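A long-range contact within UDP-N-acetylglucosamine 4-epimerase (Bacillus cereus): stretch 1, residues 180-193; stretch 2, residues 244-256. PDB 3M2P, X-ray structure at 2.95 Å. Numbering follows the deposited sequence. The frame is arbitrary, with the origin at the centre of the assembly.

Stretch 1 (180-193) QAFHGEQLTLHANS
Stretch 2, residues 244-256: GNKDNLLVKNPNA

The most unusual feature of this contact is a pair of asparagines that clamps the approach to a short parallel β-ladder. Asn245 points toward stretch 1 from CA to CB and, with chi1 t (-158°) and chi2 22°, its ND2 donates a hydrogen bond to the backbone O of Glu185 at 2.8 Å. Its OD1 accepts one from Asn248 ND2, also at 2.8 Å. A short amide that both donates and accepts suits this buried place, where the side chain can donate to the carbonyl of Glu185 (phi/psi -146/151) and accept from Asn248 at once. Ala181, one residue before the helix ends, lies close with its backbone, CA 3.6 Å from Asn245 ND2, and its CB is 3.9 Å from that atom.

The two asparagines are the ends of a type II turn, closed by Asn248 N to Asn245 O at 3.2 Å. Lys246 (-54/128) and Asp247 (77/-10) form its corners and stay out of reach of stretch 1. In stretch 1, the helix ends at Phe182, and Gly184 turns the chain with phi/psi 59/76; a positive phi favours glycine. In stretch 2, Asn248 (-68/65; chi1 t, -151°) leads directly into strand 249-251, its OD1 3.3 Å from Gln186 CB.

Strands 187-189 and 249-251 run parallel, with axes 24° apart and 4.5 Å at closest approach. The register pairs Leu187 with Leu249, Thr188 with Leu250 and Leu189 with Val251, at CA-CA distances of 4.8, 4.4 and 4.9 Å. As in any parallel ladder, alternate residues of one strand bond to residues flanking their partners. Leu187 N donates to Asn248 O (3.0 Å) and Leu187 O accepts from Leu250 N (2.6 Å); Leu189 N donates to Leu250 O (2.8 Å) and Leu189 O accepts from Lys252 N (3.1 Å). CA-H...O contacts add to these, the shortest from Thr188 CA to Leu250 O at 2.9 Å.

Leu187, Leu189, Leu249 and Val251 share one face of the sheet. Leu249 (chi1 t, chi2 p) brings CD1 to 4.1 Å from Leu187 CB and 4.0 Å from Leu189 CG, so one methyl packs against two neighbours. Leu187 (chi1 -82°, chi2 37°) and Leu189 (m, t) are buried, as befits branched apolar side chains. Val251 (chi1 t) extends the apolar surface, with CG2 4.5 Å from Leu189 CD1. On the other face, Thr188 (chi1 p) sets CG2 3.5 Å from Leu250 CB, while its OG1 lies 3.7 Å from CD in the aliphatic part of Lys252 (m, t, p, t).

Beyond the ladder, Asn253 N makes a weak hydrogen bond to His190 O (3.0 Å). The register then shifts by two: Asn192 bridges Ala256, CA-CA 5.3 Å, with a weak bond from Asn192 N to Asn255 O at 3.4 Å. Buried Ala191 sits beside this loop, its CB 3.6 Å from Asn255 O and its CA 3.9 Å from Val251 CG1. In all, 935 Å² is buried, both sides summed.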

ATOM      1  N   GLN A 180       0.552 -10.592 -33.547  1.00 55.63           N
ATOM      2  CA  GLN A 180       0.200  -9.922 -34.794  1.00 56.58           C
ATOM      3  C   GLN A 180       1.378  -9.863 -35.768  1.00 58.15           C
ATOM      4  O   GLN A 180       1.280 -10.335 -36.903  1.00 59.11           O
ATOM      5  CB  GLN A 180      -0.396  -8.532 -34.518  1.00 56.63           C
ATOM      6  CG  GLN A 180      -1.751  -8.595 -33.805  1.00 57.33           C
ATOM      7  CD  GLN A 180      -2.386  -7.232 -33.538  1.00 58.24           C
ATOM      8  OE1 GLN A 180      -1.777  -6.181 -33.768  1.00 56.16           O
ATOM      9  NE2 GLN A 180      -3.625  -7.251 -33.040  1.00 58.58           N
ATOM     10  N   ALA A 181       2.495  -9.301 -35.317  1.00 57.30           N
ATOM     11  CA  ALA A 181       3.684  -9.191 -36.150  1.00 57.01           C
ATOM     12  C   ALA A 181       4.159 -10.563 -36.617  1.00 57.68           C
ATOM     13  O   ALA A 181       4.694 -10.703 -37.711  1.00 57.73           O
ATOM     14  CB  ALA A 181       4.790  -8.473 -35.390  1.00 56.20           C
ATOM     15  N   PHE A 182       3.956 -11.570 -35.775  1.00 58.34           N
ATOM     16  CA  PHE A 182       4.366 -12.940 -36.080  1.00 59.63           C
ATOM     17  C   PHE A 182       3.636 -13.521 -37.292  1.00 61.03           C
ATOM     18  O   PHE A 182       4.229 -14.265 -38.074  1.00 61.51           O
ATOM     19  CB  PHE A 182       4.165 -13.848 -34.862  1.00 60.66           C
ATOM     20  CG  PHE A 182       4.367 -15.311 -35.150  1.00 61.82           C
ATOM     21  CD1 PHE A 182       5.633 -15.815 -35.398  1.00 62.37           C
ATOM     22  CD2 PHE A 182       3.289 -16.184 -35.164  1.00 62.72           C
ATOM     23  CE1 PHE A 182       5.822 -17.161 -35.663  1.00 64.00           C
ATOM     24  CE2 PHE A 182       3.472 -17.532 -35.426  1.00 63.82           C
ATOM     25  CZ  PHE A 182       4.740 -18.020 -35.676  1.00 63.53           C
ATOM     26  N   HIS A 183       2.354 -13.190 -37.439  1.00 59.75           N
ATOM     27  CA  HIS A 183       1.592 -13.614 -38.609  1.00 59.67           C
ATOM     28  C   HIS A 183       1.733 -12.619 -39.766  1.00 61.23           C
ATOM     29  O   HIS A 183       1.024 -12.711 -40.775  1.00 61.38           O
ATOM     30  CB  HIS A 183       0.116 -13.797 -38.265  1.00 60.54           C
ATOM     31  CG  HIS A 183      -0.198 -15.090 -37.581  1.00 61.76           C
ATOM     32  ND1 HIS A 183      -1.226 -15.221 -36.673  1.00 60.59           N
ATOM     33  CD2 HIS A 183       0.384 -16.311 -37.670  1.00 62.71           C
ATOM     34  CE1 HIS A 183      -1.269 -16.467 -36.236  1.00 61.67           C
ATOM     35  NE2 HIS A 183      -0.299 -17.147 -36.822  1.00 62.47           N
ATOM     36  N   GLY A 184       2.658 -11.675 -39.626  1.00 60.59           N
ATOM     37  CA  GLY A 184       2.811 -10.621 -40.614  1.00 60.66           C
ATOM     38  C   GLY A 184       1.516  -9.838 -40.760  1.00 60.65           C
ATOM     39  O   GLY A 184       0.772 -10.015 -41.724  1.00 60.88           O
ATOM     40  N   GLU A 185       1.243  -8.978 -39.788  1.00 60.94           N
ATOM     41  CA  GLU A 185      -0.000  -8.230 -39.762  1.00 60.20           C
ATOM     42  C   GLU A 185       0.186  -6.829 -39.184  1.00 58.85           C
ATOM     43  O   GLU A 185       1.064  -6.596 -38.355  1.00 58.21           O
ATOM     44  CB  GLU A 185      -1.058  -8.992 -38.974  1.00 60.46           C
ATOM     45  CG  GLU A 185      -2.407  -8.308 -39.009  1.00 63.44           C
ATOM     46  CD  GLU A 185      -3.484  -9.135 -38.355  1.00 67.18           C
ATOM     47  OE1 GLU A 185      -3.328 -10.378 -38.335  1.00 68.27           O
ATOM     48  OE2 GLU A 185      -4.476  -8.540 -37.866  1.00 66.85           O
ATOM     49  N   GLN A 186      -0.641  -5.893 -39.623  1.00 57.94           N
ATOM     50  CA  GLN A 186      -0.443  -4.512 -39.229  1.00 56.61           C
ATOM     51  C   GLN A 186      -0.661  -4.293 -37.732  1.00 56.45           C
ATOM     52  O   GLN A 186      -1.750  -4.538 -37.213  1.00 56.04           O
ATOM     53  CB  GLN A 186      -1.345  -3.577 -40.033  1.00 55.61           C
ATOM     54  CG  GLN A 186      -0.904  -2.126 -39.957  1.00 55.17           C
ATOM     55  CD  GLN A 186      -1.707  -1.215 -40.863  1.00 55.50           C
ATOM     56  OE1 GLN A 186      -2.921  -1.393 -41.022  1.00 54.35           O
ATOM     57  NE2 GLN A 186      -1.033  -0.223 -41.462  1.00 52.68           N
ATOM     58  N   LEU A 187       0.390  -3.839 -37.051  1.00 54.85           N
ATOM     59  CA  LEU A 187       0.276  -3.317 -35.691  1.00 52.98           C
ATOM     60  C   LEU A 187      -0.331  -1.909 -35.719  1.00 53.13           C
ATOM     61  O   LEU A 187      -0.010  -1.101 -36.597  1.00 52.29           O
ATOM     62  CB  LEU A 187       1.647  -3.264 -35.021  1.00 52.10           C
ATOM     63  CG  LEU A 187       2.214  -4.534 -34.389  1.00 53.57           C
ATOM     64  CD1 LEU A 187       1.861  -5.772 -35.191  1.00 54.92           C
ATOM     65  CD2 LEU A 187       3.713  -4.406 -34.214  1.00 52.01           C
ATOM     66  N   THR A 188      -1.213  -1.618 -34.764  1.00 52.26           N
ATOM     67  CA  THR A 188      -1.829  -0.300 -34.667  1.00 49.37           C
ATOM     68  C   THR A 188      -1.592   0.302 -33.289  1.00 48.93           C
ATOM     69  O   THR A 188      -1.318  -0.417 -32.330  1.00 48.96           O
ATOM     70  CB  THR A 188      -3.345  -0.348 -34.939  1.00 48.30           C
ATOM     71  OG1 THR A 188      -3.981  -1.201 -33.980  1.00 48.70           O
ATOM     72  CG2 THR A 188      -3.625  -0.870 -36.326  1.00 50.26           C
ATOM     73  N   LEU A 189      -1.686   1.623 -33.201  1.00 47.69           N
ATOM     74  CA  LEU A 189      -1.590   2.323 -31.934  1.00 46.71           C
ATOM     75  C   LEU A 189      -2.739   3.294 -31.911  1.00 47.47           C
ATOM     76  O   LEU A 189      -2.862   4.089 -32.830  1.00 49.17           O
ATOM     77  CB  LEU A 189      -0.275   3.099 -31.859  1.00 48.03           C
ATOM     78  CG  LEU A 189       1.049   2.331 -31.735  1.00 47.48           C
ATOM     79  CD1 LEU A 189       2.201   3.247 -32.046  1.00 47.64           C
ATOM     80  CD2 LEU A 189       1.230   1.724 -30.358  1.00 46.84           C
ATOM     81  N   HIS A 190      -3.584   3.246 -30.884  1.00 46.67           N
ATOM     82  CA  HIS A 190      -4.744   4.136 -30.836  1.00 46.56           C
ATOM     83  C   HIS A 190      -4.397   5.560 -31.245  1.00 47.15           C
ATOM     84  O   HIS A 190      -5.050   6.148 -32.104  1.00 46.72           O
ATOM     85  CB  HIS A 190      -5.403   4.164 -29.453  1.00 47.88           C
ATOM     86  CG  HIS A 190      -6.653   4.990 -29.410  1.00 47.97           C
ATOM     87  ND1 HIS A 190      -6.686   6.269 -28.893  1.00 47.21           N
ATOM     88  CD2 HIS A 190      -7.905   4.735 -29.859  1.00 46.71           C
ATOM     89  CE1 HIS A 190      -7.906   6.760 -29.013  1.00 46.30           C
ATOM     90  NE2 HIS A 190      -8.664   5.849 -29.595  1.00 46.72           N
ATOM     91  N   ALA A 191      -3.382   6.115 -30.599  1.00 48.25           N
ATOM     92  CA  ALA A 191      -2.817   7.397 -31.001  1.00 48.81           C
ATOM     93  C   ALA A 191      -1.317   7.378 -30.713  1.00 48.78           C
ATOM     94  O   ALA A 191      -0.794   6.382 -30.222  1.00 47.87           O
ATOM     95  CB  ALA A 191      -3.498   8.541 -30.270  1.00 47.54           C
ATOM     96  N   ASN A 192      -0.621   8.462 -31.036  1.00 48.38           N
ATOM     97  CA  ASN A 192       0.784   8.574 -30.676  1.00 47.32           C
ATOM     98  C   ASN A 192       0.942   9.015 -29.236  1.00 47.93           C
ATOM     99  O   ASN A 192       0.110   9.748 -28.712  1.00 48.33           O
ATOM    100  CB  ASN A 192       1.491   9.568 -31.585  1.00 47.56           C
ATOM    101  CG  ASN A 192       2.177   8.899 -32.739  1.00 48.38           C
ATOM    102  OD1 ASN A 192       2.871   7.885 -32.570  1.00 47.81           O
ATOM    103  ND2 ASN A 192       2.000   9.463 -33.931  1.00 46.99           N
ATOM    104  N   SER A 193       2.011   8.568 -28.593  1.00 47.64           N
ATOM    105  CA  SER A 193       2.236   8.942 -27.208  1.00 46.81           C
ATOM    106  C   SER A 193       3.693   9.222 -26.970  1.00 44.96           C
ATOM    107  O   SER A 193       4.563   8.631 -27.602  1.00 44.63           O
ATOM    108  CB  SER A 193       1.751   7.853 -26.241  1.00 47.66           C
ATOM    109  OG  SER A 193       1.420   8.406 -24.972  1.00 48.08           O
ATOM    110  N   GLY A 244      10.332  -9.633 -39.169  1.00 57.90           N
ATOM    111  CA  GLY A 244      10.173  -9.465 -40.603  1.00 58.77           C
ATOM    112  C   GLY A 244       8.913  -8.713 -41.003  1.00 59.94           C
ATOM    113  O   GLY A 244       8.424  -8.848 -42.124  1.00 60.80           O
ATOM    114  N   ASN A 245       8.389  -7.908 -40.087  1.00 59.25           N
ATOM    115  CA  ASN A 245       7.199  -7.119 -40.361  1.00 59.58           C
ATOM    116  C   ASN A 245       7.527  -5.627 -40.445  1.00 59.60           C
ATOM    117  O   ASN A 245       6.794  -4.781 -39.931  1.00 59.90           O
ATOM    118  CB  ASN A 245       6.137  -7.385 -39.291  1.00 58.25           C
ATOM    119  CG  ASN A 245       4.735  -7.043 -39.761  1.00 59.23           C
ATOM    120  OD1 ASN A 245       4.463  -6.990 -40.963  1.00 60.22           O
ATOM    121  ND2 ASN A 245       3.835  -6.811 -38.812  1.00 58.22           N
ATOM    122  N   LYS A 246       8.632  -5.308 -41.104  1.00 59.84           N
ATOM    123  CA  LYS A 246       9.121  -3.934 -41.144  1.00 61.81           C
ATOM    124  C   LYS A 246       8.082  -2.924 -41.639  1.00 62.23           C
ATOM    125  O   LYS A 246       7.466  -3.105 -42.691  1.00 62.22           O
ATOM    126  CB  LYS A 246      10.403  -3.854 -41.977  1.00 63.69           C
ATOM    127  CG  LYS A 246      11.552  -4.685 -41.396  1.00 63.19           C
ATOM    128  CD  LYS A 246      12.485  -5.198 -42.494  1.00 68.36           C
ATOM    129  CE  LYS A 246      11.725  -6.021 -43.544  1.00 67.73           C
ATOM    130  NZ  LYS A 246      11.187  -7.313 -43.000  1.00 64.78           N
ATOM    131  N   ASP A 247       7.890  -1.875 -40.841  1.00 61.94           N
ATOM    132  CA  ASP A 247       7.061  -0.718 -41.199  1.00 62.03           C
ATOM    133  C   ASP A 247       5.551  -0.951 -41.098  1.00 60.81           C
ATOM    134  O   ASP A 247       4.759  -0.010 -41.173  1.00 59.32           O
ATOM    135  CB  ASP A 247       7.448  -0.177 -42.579  1.00 63.77           C
ATOM    136  CG  ASP A 247       8.854   0.408 -42.599  1.00 66.95           C
ATOM    137  OD1 ASP A 247       9.432   0.619 -41.508  1.00 65.50           O
ATOM    138  OD2 ASP A 247       9.382   0.660 -43.706  1.00 68.64           O
ATOM    139  N   ASN A 248       5.159  -2.203 -40.911  1.00 59.86           N
ATOM    140  CA  ASN A 248       3.755  -2.539 -40.796  1.00 56.78           C
ATOM    141  C   ASN A 248       3.153  -1.969 -39.503  1.00 56.31           C
ATOM    142  O   ASN A 248       2.749  -2.718 -38.612  1.00 56.21           O
ATOM    143  CB  ASN A 248       3.573  -4.059 -40.878  1.00 56.51           C
ATOM    144  CG  ASN A 248       2.222  -4.457 -41.457  1.00 58.77           C
ATOM    145  OD1 ASN A 248       1.430  -3.599 -41.859  1.00 59.04           O
ATOM    146  ND2 ASN A 248       1.954  -5.760 -41.508  1.00 58.42           N
ATOM    147  N   LEU A 249       3.103  -0.641 -39.401  1.00 54.89           N
ATOM    148  CA  LEU A 249       2.516   0.031 -38.239  1.00 52.95           C
ATOM    149  C   LEU A 249       1.490   1.101 -38.635  1.00 52.91           C
ATOM    150  O   LEU A 249       1.738   1.925 -39.514  1.00 53.73           O
ATOM    151  CB  LEU A 249       3.613   0.649 -37.369  1.00 52.57           C
ATOM    152  CG  LEU A 249       3.212   1.506 -36.166  1.00 51.41           C
ATOM    153  CD1 LEU A 249       2.383   0.729 -35.138  1.00 49.90           C
ATOM    154  CD2 LEU A 249       4.460   2.085 -35.521  1.00 50.49           C
ATOM    155  N   LEU A 250       0.336   1.078 -37.979  1.00 51.24           N
ATOM    156  CA  LEU A 250      -0.740   2.012 -38.266  1.00 49.83           C
ATOM    157  C   LEU A 250      -1.029   2.819 -37.008  1.00 49.58           C
ATOM    158  O   LEU A 250      -1.141   2.262 -35.923  1.00 50.18           O
ATOM    159  CB  LEU A 250      -1.995   1.229 -38.675  1.00 51.00           C
ATOM    160  CG  LEU A 250      -3.238   1.850 -39.331  1.00 49.79           C
ATOM    161  CD1 LEU A 250      -3.691   3.139 -38.660  1.00 47.93           C
ATOM    162  CD2 LEU A 250      -3.006   2.062 -40.816  1.00 51.49           C
ATOM    163  N   VAL A 251      -1.142   4.131 -37.142  1.00 49.68           N
ATOM    164  CA  VAL A 251      -1.656   4.935 -36.042  1.00 48.37           C
ATOM    165  C   VAL A 251      -3.105   5.343 -36.349  1.00 49.58           C
ATOM    166  O   VAL A 251      -3.362   6.149 -37.255  1.00 49.02           O
ATOM    167  CB  VAL A 251      -0.775   6.160 -35.766  1.00 46.83           C
ATOM    168  CG1 VAL A 251      -1.357   6.975 -34.625  1.00 47.44           C
ATOM    169  CG2 VAL A 251       0.631   5.719 -35.429  1.00 47.81           C
ATOM    170  N   LYS A 252      -4.043   4.768 -35.591  1.00 48.32           N
ATOM    171  CA  LYS A 252      -5.480   4.923 -35.838  1.00 47.52           C
ATOM    172  C   LYS A 252      -6.010   6.364 -35.791  1.00 47.52           C
ATOM    173  O   LYS A 252      -6.838   6.739 -36.615  1.00 48.73           O
ATOM    174  CB  LYS A 252      -6.285   4.027 -34.886  1.00 48.07           C
ATOM    175  CG  LYS A 252      -6.211   2.537 -35.223  1.00 48.02           C
ATOM    176  CD  LYS A 252      -6.404   1.660 -33.995  1.00 47.90           C
ATOM    177  CE  LYS A 252      -7.857   1.362 -33.710  1.00 48.50           C
ATOM    178  NZ  LYS A 252      -8.055   0.721 -32.367  1.00 48.90           N
ATOM    179  N   ASN A 253      -5.535   7.162 -34.838  1.00 47.74           N
ATOM    180  CA  ASN A 253      -6.033   8.524 -34.634  1.00 46.40           C
ATOM    181  C   ASN A 253      -4.925   9.561 -34.521  1.00 46.78           C
ATOM    182  O   ASN A 253      -3.814   9.253 -34.085  1.00 46.87           O
ATOM    183  CB  ASN A 253      -6.879   8.598 -33.363  1.00 46.74           C
ATOM    184  CG  ASN A 253      -8.192   7.863 -33.483  1.00 47.93           C
ATOM    185  OD1 ASN A 253      -8.917   8.010 -34.470  1.00 48.06           O
ATOM    186  ND2 ASN A 253      -8.519   7.084 -32.463  1.00 48.37           N
ATOM    187  N   PRO A 254      -5.221  10.805 -34.915  1.00 48.39           N
ATOM    188  CA  PRO A 254      -4.236  11.885 -34.765  1.00 46.60           C
ATOM    189  C   PRO A 254      -4.174  12.359 -33.321  1.00 45.74           C
ATOM    190  O   PRO A 254      -5.040  11.986 -32.530  1.00 46.12           O
ATOM    191  CB  PRO A 254      -4.793  12.995 -35.668  1.00 44.11           C
ATOM    192  CG  PRO A 254      -5.733  12.292 -36.602  1.00 45.22           C
ATOM    193  CD  PRO A 254      -6.347  11.208 -35.775  1.00 47.11           C
ATOM    194  N   ASN A 255      -3.163  13.164 -33.000  1.00 44.61           N
ATOM    195  CA  ASN A 255      -2.961  13.723 -31.659  1.00 45.82           C
ATOM    196  C   ASN A 255      -2.359  12.752 -30.654  1.00 47.57           C
ATOM    197  O   ASN A 255      -1.870  11.675 -31.015  1.00 47.34           O
ATOM    198  CB  ASN A 255      -4.257  14.285 -31.072  1.00 45.44           C
ATOM    199  CG  ASN A 255      -5.016  15.133 -32.054  1.00 44.40           C
ATOM    200  OD1 ASN A 255      -4.435  15.955 -32.762  1.00 42.50           O
ATOM    201  ND2 ASN A 255      -6.333  14.937 -32.105  1.00 45.93           N
ATOM    202  N   ALA A 256      -2.417  13.162 -29.388  1.00 49.22           N
ATOM    203  CA  ALA A 256      -1.919  12.380 -28.259  1.00 50.48           C
ATOM    204  C   ALA A 256      -2.964  11.394 -27.722  1.00 51.73           C
ATOM    205  O   ALA A 256      -4.137  11.738 -27.581  1.00 52.23           O
ATOM    206  CB  ALA A 256      -1.469  13.313 -27.152  1.00 52.21           C
TER